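Local coordinates for tailspike protein (Acinetobacter phage vB_ApiP_P1, PDB 6E1R) that probably recognises and degrades the capsular polysaccharide of Acinetobacter baumannii as the trimeric tailspike through which the phage attaches to its host, at residues D31-M37 with D49-S55; G85-S89 with D114-R118; T178-S184 with L204-A210; T194-C198 with F217-D221. All blocks are in the same frame, centred on the assembly; numbering follows the deposited sequence.

Interaction 1 of 4, residues D31-M37 with D49-S55; sequences DGQVVLM and DHFKYDS
Two strands of a β-hairpin, 34-37 and 49-53, run antiparallel, their axes 4.7 Å apart at an angle of 152°. At Asp-49, O accepts Met-37 N at 3.0 Å. His-50 (chi1 m) pairs with Leu-36 in a non-hydrogen-bonded position, CA-CA 4.7 Å; Leu-36 CD1 meets the imidazole edge, 3.3 Å from His-50 CD2. Phe-51 and Val-35 form the hydrogen-bonded pair: Val-35 N to Phe-51 O 2.9 Å, Phe-51 N to Val-35 O 3.0 Å. The Phe-51 ring (chi1 m) makes an oblique Met-aromatic contact, its centroid 5.0 Å from SE of Met-37, a selenomethionine. Lys-52, all-trans except chi3, lies beside Val-34 (CA-CA 4.5 Å), and its NZ reaches Thr-38 of a second subunit. Tyr-53 N bonds to Gln-33 O at 3.0 Å. Past the strand, Ser-55 (chi1 p) holds both Asp-31 carboxylate oxygens, N to OD1 at 2.7 Å and OG to OD2 at 2.8 Å. In the first segment, the phi of 82° at position 32 favours Gly-32. The hairpin's chemistry is two-sided: Val-35, Met-37 and Phe-51 build an apolar face (Val-35 and Phe-51 on Trp-70 and Leu-24, Met-37 on Val-18), whereas Val-34, Leu-36, His-50 and Lys-52 face neighbouring subunits, implying trimer contacts.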
# COMPACT_ATOMS: atom_id res chain seq x y z
N ASP A 31 -46.87 -15.86 -38.02
CA ASP A 31 -46.11 -14.66 -37.68
C ASP A 31 -46.77 -13.90 -36.54
O ASP A 31 -48.00 -13.78 -36.48
CB ASP A 31 -45.97 -13.75 -38.90
CG ASP A 31 -44.90 -14.22 -39.85
OD1 ASP A 31 -43.89 -14.79 -39.38
OD2 ASP A 31 -45.05 -14.00 -41.07
N GLY A 32 -45.95 -13.39 -35.63
CA GLY A 32 -46.42 -12.59 -34.52
C GLY A 32 -46.94 -13.37 -33.33
O GLY A 32 -47.12 -12.78 -32.26
N GLN A 33 -47.20 -14.67 -33.48
CA GLN A 33 -47.74 -15.45 -32.38
C GLN A 33 -46.71 -15.61 -31.28
O GLN A 33 -45.53 -15.85 -31.54
CB GLN A 33 -48.21 -16.82 -32.88
CG GLN A 33 -49.39 -16.76 -33.83
CD GLN A 33 -49.93 -18.14 -34.16
OE1 GLN A 33 -49.19 -19.12 -34.23
NE2 GLN A 33 -51.24 -18.22 -34.36
N VAL A 34 -47.16 -15.48 -30.04
CA VAL A 34 -46.29 -15.55 -28.87
C VAL A 34 -46.72 -16.74 -28.03
O VAL A 34 -47.92 -16.99 -27.85
CB VAL A 34 -46.33 -14.24 -28.06
CG1 VAL A 34 -46.37 -14.50 -26.57
CG2 VAL A 34 -45.14 -13.37 -28.43
N VAL A 35 -45.74 -17.48 -27.51
CA VAL A 35 -45.98 -18.65 -26.69
C VAL A 35 -45.15 -18.52 -25.41
O VAL A 35 -44.14 -17.81 -25.37
CB VAL A 35 -45.63 -19.96 -27.44
CG1 VAL A 35 -44.13 -20.10 -27.61
CG2 VAL A 35 -46.23 -21.18 -26.75
N LEU A 36 -45.59 -19.22 -24.37
CA LEU A 36 -44.91 -19.24 -23.08
C LEU A 36 -44.28 -20.61 -22.86
O LEU A 36 -44.99 -21.62 -22.85
CB LEU A 36 -45.88 -18.91 -21.94
CG LEU A 36 -45.40 -19.20 -20.51
CD1 LEU A 36 -44.13 -18.43 -20.18
CD2 LEU A 36 -46.49 -18.87 -19.51
N MSE A 37 -42.96 -20.64 -22.70
CA MSE A 37 -42.27 -21.88 -22.39
C MSE A 37 -41.84 -21.88 -20.93
O MSE A 37 -41.16 -20.97 -20.47
CB MSE A 37 -41.06 -22.08 -23.30
CG MSE A 37 -40.44 -23.46 -23.19
SE MSE A 37 -39.00 -23.78 -24.46
CE MSE A 37 -37.62 -22.67 -23.63
N ASP A 49 -38.91 -19.08 -21.25
CA ASP A 49 -38.95 -17.74 -21.83
C ASP A 49 -40.12 -17.67 -22.80
O ASP A 49 -40.71 -18.70 -23.16
CB ASP A 49 -37.63 -17.40 -22.54
CG ASP A 49 -37.40 -15.92 -22.67
OD1 ASP A 49 -38.33 -15.13 -22.36
OD2 ASP A 49 -36.29 -15.53 -23.07
N HIS A 50 -40.45 -16.45 -23.21
CA HIS A 50 -41.46 -16.24 -24.24
C HIS A 50 -40.81 -16.32 -25.61
O HIS A 50 -39.64 -15.98 -25.79
CB HIS A 50 -42.13 -14.88 -24.06
CG HIS A 50 -43.00 -14.78 -22.84
ND1 HIS A 50 -43.60 -13.61 -22.44
CD2 HIS A 50 -43.36 -15.72 -21.93
CE1 HIS A 50 -44.30 -13.83 -21.34
NE2 HIS A 50 -44.17 -15.10 -21.01
N PHE A 51 -41.58 -16.78 -26.59
CA PHE A 51 -41.09 -16.94 -27.95
C PHE A 51 -42.09 -16.36 -28.93
O PHE A 51 -43.30 -16.58 -28.80
CB PHE A 51 -40.83 -18.42 -28.29
CG PHE A 51 -39.60 -18.98 -27.63
CD1 PHE A 51 -39.65 -19.43 -26.32
CD2 PHE A 51 -38.40 -19.05 -28.31
CE1 PHE A 51 -38.52 -19.95 -25.71
CE2 PHE A 51 -37.27 -19.57 -27.70
CZ PHE A 51 -37.33 -20.02 -26.40
N LYS A 52 -41.58 -15.61 -29.90
CA LYS A 52 -42.38 -15.06 -30.98
C LYS A 52 -42.00 -15.76 -32.28
O LYS A 52 -40.82 -16.02 -32.52
CB LYS A 52 -42.17 -13.55 -31.11
CG LYS A 52 -43.03 -12.88 -32.17
CD LYS A 52 -42.79 -11.38 -32.21
CE LYS A 52 -43.31 -10.70 -30.95
NZ LYS A 52 -43.06 -9.23 -30.96
N TYR A 53 -43.00 -16.07 -33.09
CA TYR A 53 -42.75 -16.83 -34.31
C TYR A 53 -42.31 -15.90 -35.44
O TYR A 53 -42.81 -14.77 -35.57
CB TYR A 53 -43.99 -17.61 -34.73
CG TYR A 53 -43.73 -18.61 -35.83
CD1 TYR A 53 -44.04 -18.31 -37.15
CD2 TYR A 53 -43.17 -19.85 -35.56
CE1 TYR A 53 -43.80 -19.22 -38.17
CE2 TYR A 53 -42.93 -20.76 -36.56
CZ TYR A 53 -43.25 -20.44 -37.87
OH TYR A 53 -43.01 -21.35 -38.87
N ASP A 54 -41.39 -16.38 -36.26
CA ASP A 54 -40.88 -15.65 -37.42
C ASP A 54 -40.84 -16.62 -38.59
O ASP A 54 -40.04 -17.55 -38.60
CB ASP A 54 -39.49 -15.07 -37.14
CG ASP A 54 -39.07 -14.02 -38.16
OD1 ASP A 54 -39.42 -14.17 -39.35
OD2 ASP A 54 -38.39 -13.05 -37.76
N SER A 55 -41.71 -16.39 -39.58
CA SER A 55 -41.79 -17.29 -40.72
C SER A 55 -40.53 -17.23 -41.58
O SER A 55 -40.25 -18.19 -42.31
CB SER A 55 -43.02 -16.96 -41.57
OG SER A 55 -42.98 -15.62 -42.03

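Interaction 2 of 4, residues G85-S89 with D114-R118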
# COMPACT_ATOMS: atom_id res chain seq x y z
N GLY A 85 -29.56 -25.42 -23.03
CA GLY A 85 -29.61 -26.87 -23.02
C GLY A 85 -29.14 -27.53 -21.74
O GLY A 85 -29.03 -28.77 -21.72
N ALA A 86 -28.85 -26.78 -20.69
CA ALA A 86 -28.38 -27.36 -19.44
C ALA A 86 -29.56 -28.04 -18.74
O ALA A 86 -30.51 -27.38 -18.32
CB ALA A 86 -27.76 -26.29 -18.55
N ASP A 87 -29.49 -29.37 -18.61
CA ASP A 87 -30.57 -30.13 -18.02
C ASP A 87 -30.24 -30.40 -16.56
O ASP A 87 -29.27 -31.12 -16.27
CB ASP A 87 -30.77 -31.45 -18.77
CG ASP A 87 -32.02 -32.18 -18.35
OD1 ASP A 87 -32.81 -31.62 -17.57
OD2 ASP A 87 -32.22 -33.33 -18.82
N PRO A 88 -31.00 -29.85 -15.61
CA PRO A 88 -30.70 -30.10 -14.19
C PRO A 88 -30.79 -31.56 -13.80
O PRO A 88 -30.09 -31.98 -12.86
CB PRO A 88 -31.75 -29.25 -13.46
CG PRO A 88 -32.14 -28.19 -14.44
CD PRO A 88 -32.07 -28.85 -15.78
N SER A 89 -31.62 -32.36 -14.47
CA SER A 89 -31.72 -33.78 -14.17
C SER A 89 -30.60 -34.59 -14.80
O SER A 89 -30.37 -35.73 -14.39
CB SER A 89 -33.07 -34.33 -14.62
OG SER A 89 -33.34 -33.99 -15.97
N ASP A 114 -27.47 -20.46 -13.47
CA ASP A 114 -28.60 -20.43 -12.56
C ASP A 114 -28.75 -21.71 -11.74
O ASP A 114 -29.57 -21.73 -10.82
CB ASP A 114 -29.89 -20.14 -13.33
CG ASP A 114 -30.01 -20.96 -14.60
OD1 ASP A 114 -28.97 -21.42 -15.11
OD2 ASP A 114 -31.14 -21.11 -15.10
N PHE A 115 -28.00 -22.76 -12.06
CA PHE A 115 -27.95 -23.94 -11.21
C PHE A 115 -26.57 -24.57 -11.35
O PHE A 115 -25.85 -24.33 -12.32
CB PHE A 115 -29.06 -24.95 -11.54
CG PHE A 115 -28.83 -25.71 -12.81
CD1 PHE A 115 -29.20 -25.17 -14.03
CD2 PHE A 115 -28.27 -26.98 -12.79
CE1 PHE A 115 -29.01 -25.88 -15.21
CE2 PHE A 115 -28.08 -27.69 -13.96
CZ PHE A 115 -28.45 -27.14 -15.17
N ASP A 116 -26.20 -25.38 -10.36
CA ASP A 116 -24.86 -25.94 -10.31
C ASP A 116 -24.65 -26.91 -11.47
O ASP A 116 -25.46 -27.82 -11.68
CB ASP A 116 -24.61 -26.64 -8.98
CG ASP A 116 -24.65 -25.68 -7.80
OD1 ASP A 116 -24.42 -24.47 -8.01
OD2 ASP A 116 -24.91 -26.14 -6.67
N LEU A 117 -23.56 -26.72 -12.21
CA LEU A 117 -23.26 -27.53 -13.38
C LEU A 117 -22.24 -28.60 -13.05
O LEU A 117 -21.41 -28.45 -12.15
CB LEU A 117 -22.75 -26.65 -14.52
CG LEU A 117 -23.68 -25.54 -14.99
CD1 LEU A 117 -23.09 -24.80 -16.17
CD2 LEU A 117 -25.05 -26.10 -15.33
N ARG A 118 -22.31 -29.71 -13.79
CA ARG A 118 -21.35 -30.80 -13.70
C ARG A 118 -20.89 -31.14 -15.11
O ARG A 118 -21.73 -31.43 -15.98
CB ARG A 118 -21.97 -32.02 -13.02
CG ARG A 118 -22.50 -31.73 -11.62
CD ARG A 118 -23.06 -32.98 -10.96
NE ARG A 118 -22.02 -33.92 -10.57
CZ ARG A 118 -21.35 -33.85 -9.42
NH1 ARG A 118 -21.61 -32.88 -8.56
NH2 ARG A 118 -20.42 -34.75 -9.14
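The bump in this contact is the ring of Phe-115, and the hollow is the bend of the loop 85-89. Its chi1 of 74° (p) swings the ring toward the loop, where Ala-86 and Pro-88 receive it in different ways. Pro-88 lies flat over one face: its CG is 3.9 Å from the centroid of the Phe-115 ring and only 12° off the normal, a CH-pi contact, and Pro-88 CA closes in on Phe-115 CE2 at 3.6 Å. Ala-86 meets the ring at its edge, CB to Phe-115 CZ 3.6 Å, while the backbone of Asp-87 bridges the two, its C atom 4.0 Å from that same CZ. A methyl suits position 86, because Ala-86 CB settles into the notch where Phe-115 CZ and Leu-117 CD2 already touch, 4.2 Å from Leu-117 CD2. The proline plate suits position 88, offering a rigid apolar surface to an aromatic one. Just beyond, Ser-89 OG bonds to Asp-87 OD1 at 2.9 Å, closing a local turn within the loop. His-93 packs edge-to-face on Phe-115, and helix 94-106 touches Ala-86 and Leu-117 through Ala-96 and Leu-97. The loop is thereby fitted against the chain entering strand 117-119, near the start of the β-helix. With contacts solely apolar between the two segments, the fit depends on shape complementarity and the partial shielding of an aromatic ring from solvent.

Interaction 3 of 4, residues T178-S184 with L204-A210; sequences TATAFRS and LRYGIDA
Phe-182 (chi1 m) lies against Ile-208 and Ala-210: its CD1 is 4.1 Å from Ile-208 CG1, and its CB 3.9 Å from Ala-210 CB. Beneath these apolar groups the backbones run side by side in the same direction, Phe-182 and Ile-208 with CA atoms 5.1 Å apart, Thr-180 and Tyr-206 5.0 Å apart. Asp-209 N donates to Phe-182 O at 2.9 Å. Earlier, Arg-205 N is shared between Thr-178 O and Ala-179 O, both at 3.2 Å; Ala-179 has the positive phi of 64°. Such stacking of successive coils, with corners at Ala-181, Arg-205 and Gly-207, is the hallmark of the parallel β-helix, the fold of many phage tailspikes. At the 207 corner Ala-181 CB packs 3.2 Å from Gly-207 O. Thr-180 (chi1 t) bonds through OG1 to Tyr-206 O at 2.7 Å, satisfying a carbonyl at the turn. On the side away from the Phe-182 ring, Arg-183 (chi1 t, chi3 m) extends to Asp-209 (chi1 t): its guanidinium face lies over Asp-209 CB, and a salt bridge joins Arg-183 NH1 to Asp-209 OD2, modelled at an implausibly short 2.4 Å. Arg-205 turns its own guanidinium outward to Asp-263.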
# COMPACT_ATOMS: atom_id res chain seq x y z
N THR A 178 -8.12 -34.20 -8.58
CA THR A 178 -8.19 -34.24 -10.03
C THR A 178 -8.70 -32.91 -10.55
O THR A 178 -9.25 -32.10 -9.81
CB THR A 178 -9.10 -35.38 -10.53
OG1 THR A 178 -10.42 -35.21 -9.99
CG2 THR A 178 -8.55 -36.73 -10.12
N ALA A 179 -8.48 -32.69 -11.85
CA ALA A 179 -9.04 -31.56 -12.59
C ALA A 179 -8.53 -30.21 -12.09
O ALA A 179 -7.72 -30.14 -11.16
CB ALA A 179 -10.57 -31.59 -12.52
N THR A 180 -9.01 -29.14 -12.71
CA THR A 180 -8.67 -27.78 -12.34
C THR A 180 -9.71 -26.85 -12.96
O THR A 180 -10.44 -27.24 -13.87
CB THR A 180 -7.26 -27.40 -12.80
OG1 THR A 180 -6.98 -26.04 -12.41
CG2 THR A 180 -7.12 -27.52 -14.30
N ALA A 181 -9.76 -25.62 -12.46
CA ALA A 181 -10.69 -24.65 -13.02
C ALA A 181 -10.21 -24.10 -14.35
O ALA A 181 -11.04 -23.82 -15.23
CB ALA A 181 -10.92 -23.51 -12.03
N PHE A 182 -8.90 -23.95 -14.53
CA PHE A 182 -8.34 -23.38 -15.75
C PHE A 182 -7.03 -24.07 -16.09
O PHE A 182 -6.25 -24.41 -15.19
CB PHE A 182 -8.11 -21.87 -15.63
CG PHE A 182 -9.37 -21.08 -15.40
CD1 PHE A 182 -9.82 -20.82 -14.12
CD2 PHE A 182 -10.10 -20.60 -16.47
CE1 PHE A 182 -10.98 -20.10 -13.91
CE2 PHE A 182 -11.26 -19.87 -16.27
CZ PHE A 182 -11.70 -19.62 -14.98
N ARG A 183 -6.78 -24.26 -17.38
CA ARG A 183 -5.50 -24.73 -17.87
C ARG A 183 -5.25 -24.12 -19.24
O ARG A 183 -6.20 -23.81 -19.97
CB ARG A 183 -5.44 -26.26 -17.96
CG ARG A 183 -4.03 -26.83 -17.89
CD ARG A 183 -4.02 -28.34 -17.91
NE ARG A 183 -4.60 -28.91 -16.69
CZ ARG A 183 -3.91 -29.21 -15.60
NH1 ARG A 183 -2.61 -28.98 -15.56
NH2 ARG A 183 -4.53 -29.72 -14.54
N SER A 184 -3.98 -23.93 -19.57
CA SER A 184 -3.59 -23.25 -20.80
C SER A 184 -3.05 -24.25 -21.82
O SER A 184 -2.29 -25.15 -21.47
CB SER A 184 -2.53 -22.18 -20.52
OG SER A 184 -3.07 -21.10 -19.79
N LEU A 204 -10.03 -29.83 -5.93
CA LEU A 204 -9.28 -29.63 -7.16
C LEU A 204 -7.81 -29.98 -6.95
O LEU A 204 -7.26 -29.81 -5.86
CB LEU A 204 -9.40 -28.18 -7.63
CG LEU A 204 -10.77 -27.70 -8.11
CD1 LEU A 204 -10.77 -26.18 -8.24
CD2 LEU A 204 -11.14 -28.35 -9.43
N ARG A 205 -7.18 -30.48 -8.02
CA ARG A 205 -5.73 -30.67 -7.98
C ARG A 205 -5.00 -29.34 -8.07
O ARG A 205 -4.03 -29.11 -7.34
CB ARG A 205 -5.30 -31.60 -9.12
CG ARG A 205 -3.81 -31.88 -9.16
CD ARG A 205 -3.32 -32.51 -7.87
NE ARG A 205 -1.88 -32.75 -7.90
CZ ARG A 205 -0.98 -31.86 -7.50
NH1 ARG A 205 -1.36 -30.68 -7.04
NH2 ARG A 205 0.31 -32.16 -7.56
N TYR A 206 -5.46 -28.45 -8.95
CA TYR A 206 -4.95 -27.09 -9.04
C TYR A 206 -6.13 -26.13 -9.06
O TYR A 206 -7.11 -26.38 -9.77
CB TYR A 206 -4.09 -26.89 -10.29
CG TYR A 206 -2.97 -27.88 -10.44
CD1 TYR A 206 -1.76 -27.70 -9.78
CD2 TYR A 206 -3.11 -28.99 -11.26
CE1 TYR A 206 -0.73 -28.61 -9.92
CE2 TYR A 206 -2.08 -29.90 -11.41
CZ TYR A 206 -0.90 -29.71 -10.74
OH TYR A 206 0.13 -30.61 -10.88
N GLY A 207 -6.05 -25.06 -8.28
CA GLY A 207 -7.07 -24.04 -8.34
C GLY A 207 -7.10 -23.38 -9.70
O GLY A 207 -8.13 -23.36 -10.37
N ILE A 208 -5.95 -22.85 -10.12
CA ILE A 208 -5.77 -22.29 -11.45
C ILE A 208 -4.44 -22.79 -12.00
O ILE A 208 -3.39 -22.54 -11.40
CB ILE A 208 -5.79 -20.75 -11.45
CG1 ILE A 208 -7.16 -20.23 -10.99
CG2 ILE A 208 -5.45 -20.21 -12.83
CD1 ILE A 208 -7.25 -18.72 -10.95
N ASP A 209 -4.48 -23.50 -13.12
CA ASP A 209 -3.26 -23.99 -13.75
C ASP A 209 -3.09 -23.38 -15.13
O ASP A 209 -2.77 -24.09 -16.10
CB ASP A 209 -3.26 -25.52 -13.83
CG ASP A 209 -1.88 -26.10 -14.05
OD1 ASP A 209 -0.91 -25.31 -14.17
OD2 ASP A 209 -1.74 -27.34 -14.10
N ALA A 210 -3.30 -22.07 -15.24
CA ALA A 210 -3.21 -21.35 -16.50
C ALA A 210 -2.19 -20.22 -16.38
O ALA A 210 -1.79 -19.84 -15.28
CB ALA A 210 -4.57 -20.80 -16.93

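Interaction 4 of 4, residues T194-C198 with F217-D221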
# COMPACT_ATOMS: atom_id res chain seq x y z
N THR A 194 -10.98 -10.93 -14.38
CA THR A 194 -11.31 -10.55 -13.02
C THR A 194 -12.01 -11.73 -12.35
O THR A 194 -12.94 -12.31 -12.92
CB THR A 194 -12.22 -9.32 -12.98
OG1 THR A 194 -11.56 -8.21 -13.60
CG2 THR A 194 -12.57 -8.96 -11.54
N PHE A 195 -11.55 -12.09 -11.15
CA PHE A 195 -12.15 -13.15 -10.36
C PHE A 195 -12.76 -12.50 -9.12
O PHE A 195 -12.04 -12.16 -8.17
CB PHE A 195 -11.11 -14.21 -10.00
CG PHE A 195 -10.56 -14.94 -11.19
CD1 PHE A 195 -9.47 -14.43 -11.88
CD2 PHE A 195 -11.14 -16.11 -11.64
CE1 PHE A 195 -8.96 -15.09 -12.99
CE2 PHE A 195 -10.63 -16.78 -12.74
CZ PHE A 195 -9.54 -16.26 -13.42
N ASP A 196 -14.08 -12.34 -9.13
CA ASP A 196 -14.80 -11.65 -8.06
C ASP A 196 -15.46 -12.68 -7.16
O ASP A 196 -16.43 -13.34 -7.57
CB ASP A 196 -15.83 -10.69 -8.65
CG ASP A 196 -16.56 -9.88 -7.59
OD1 ASP A 196 -16.16 -9.93 -6.41
OD2 ASP A 196 -17.54 -9.20 -7.94
N HIS A 197 -14.94 -12.83 -5.95
CA HIS A 197 -15.51 -13.72 -4.93
C HIS A 197 -15.66 -15.15 -5.44
O HIS A 197 -16.61 -15.86 -5.10
CB HIS A 197 -16.86 -13.19 -4.43
CG HIS A 197 -16.76 -11.94 -3.61
ND1 HIS A 197 -16.43 -10.71 -4.16
CD2 HIS A 197 -16.95 -11.72 -2.29
CE1 HIS A 197 -16.41 -9.80 -3.20
NE2 HIS A 197 -16.72 -10.38 -2.06
N CYS A 198 -14.70 -15.59 -6.25
CA CYS A 198 -14.71 -16.96 -6.73
C CYS A 198 -14.06 -17.88 -5.70
O CYS A 198 -13.04 -17.54 -5.09
CB CYS A 198 -13.99 -17.08 -8.07
SG CYS A 198 -14.84 -16.24 -9.44
N PHE A 217 -7.87 -10.44 -8.34
CA PHE A 217 -8.66 -11.38 -7.55
C PHE A 217 -9.28 -10.63 -6.38
O PHE A 217 -8.56 -10.09 -5.54
CB PHE A 217 -7.80 -12.54 -7.05
CG PHE A 217 -7.25 -13.41 -8.15
CD1 PHE A 217 -6.20 -12.98 -8.95
CD2 PHE A 217 -7.78 -14.67 -8.38
CE1 PHE A 217 -5.70 -13.79 -9.95
CE2 PHE A 217 -7.28 -15.48 -9.38
CZ PHE A 217 -6.24 -15.04 -10.16
N GLN A 218 -10.61 -10.61 -6.32
CA GLN A 218 -11.34 -9.84 -5.31
C GLN A 218 -11.98 -10.82 -4.33
O GLN A 218 -13.03 -11.40 -4.61
CB GLN A 218 -12.38 -8.94 -5.96
CG GLN A 218 -11.78 -7.90 -6.89
CD GLN A 218 -10.92 -6.88 -6.16
OE1 GLN A 218 -11.03 -6.71 -4.95
NE2 GLN A 218 -10.04 -6.22 -6.90
N LYS A 219 -11.33 -10.98 -3.17
CA LYS A 219 -11.82 -11.82 -2.08
C LYS A 219 -12.15 -13.23 -2.56
O LYS A 219 -13.24 -13.76 -2.33
CB LYS A 219 -13.01 -11.18 -1.36
CG LYS A 219 -13.21 -11.75 0.04
CD LYS A 219 -13.98 -10.81 0.94
CE LYS A 219 -13.94 -11.30 2.38
NZ LYS A 219 -14.42 -10.26 3.33
N CYS A 220 -11.20 -13.83 -3.26
CA CYS A 220 -11.34 -15.22 -3.66
C CYS A 220 -10.88 -16.12 -2.53
O CYS A 220 -10.20 -15.69 -1.59
CB CYS A 220 -10.54 -15.50 -4.93
SG CYS A 220 -11.14 -14.61 -6.38
N ASP A 221 -11.26 -17.39 -2.61
CA ASP A 221 -10.90 -18.37 -1.59
C ASP A 221 -10.29 -19.59 -2.27
O ASP A 221 -10.84 -20.11 -3.24
CB ASP A 221 -12.12 -18.77 -0.76
CG ASP A 221 -11.75 -19.64 0.43
OD1 ASP A 221 -11.26 -20.76 0.21
OD2 ASP A 221 -11.95 -19.19 1.58
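Three backbone hydrogen bonds lace the two segments: His-197 N to Gln-218 O at 2.7 Å, Gln-218 N to Phe-195 O at 2.8 Å and nearly linear, and Asp-221 N to Cys-198 O at 3.1 Å. Within the first segment a very short bond of 2.4 Å runs from His-197 ND1 to Asp-196 OD1, fixing the imidazole, whose NE2 then bonds to Thr-194 of a third subunit. That subunit also takes the ammonium of Lys-219, through Asp-216 and the carbonyls of Ser-193 and Leu-214. Within the chain, Lys-219 CB rests over the His-197 ring, 4.0 Å from its centroid, in a CH-pi contact. His-197 and Lys-219 both adopt left-handed helical backbone angles (56/36° and 52/51°), so each coil makes an abrupt corner between one parallel sheet and the next; the two corners lie one above the other, as adjacent rungs of a parallel β-helix do. Inward, Cys-220 SG packs 3.6 Å from Phe-195 CB and 4.1 Å from Cys-198 CB; the sulfurs of Cys-198 SG and Cys-220 SG, 5.1 Å apart, form no disulfide, and small side chains suit the crowded inside of the corner. Deeper still, the Phe-195 and Phe-217 rings lie nearly parallel, planes at 8° and centroids 4.8 Å apart, but slid so that they barely overlap; Phe-166 and Phe-253 continue this aromatic ladder along the interior of the helix.

How the interactions relate
Interactions 3 and 4 belong to the β-helix and share its elements: 178-184 is followed by strand 189-196, and 208-213 by strand 215-218. Their segments alternate along the chain, and they touch in the interior, Phe-182 CE1 meeting Phe-195 CE2 at 3.5 Å and Ile-208 CD1 meeting Phe-217 CE2 at 3.6 Å. Interaction 3 is the more buried within its own chain, whereas interaction 4 turns polar groups to neighbouring subunits. Interaction 2 lies towards the start of the β-helix and is wholly apolar. Interaction 1 belongs to a separate sheet at the N-terminal end of this fragment, which lacks the protein's own N-terminal part; there antiparallel pairing replaces parallel stacking and exposed carboxylate bonds finish one end.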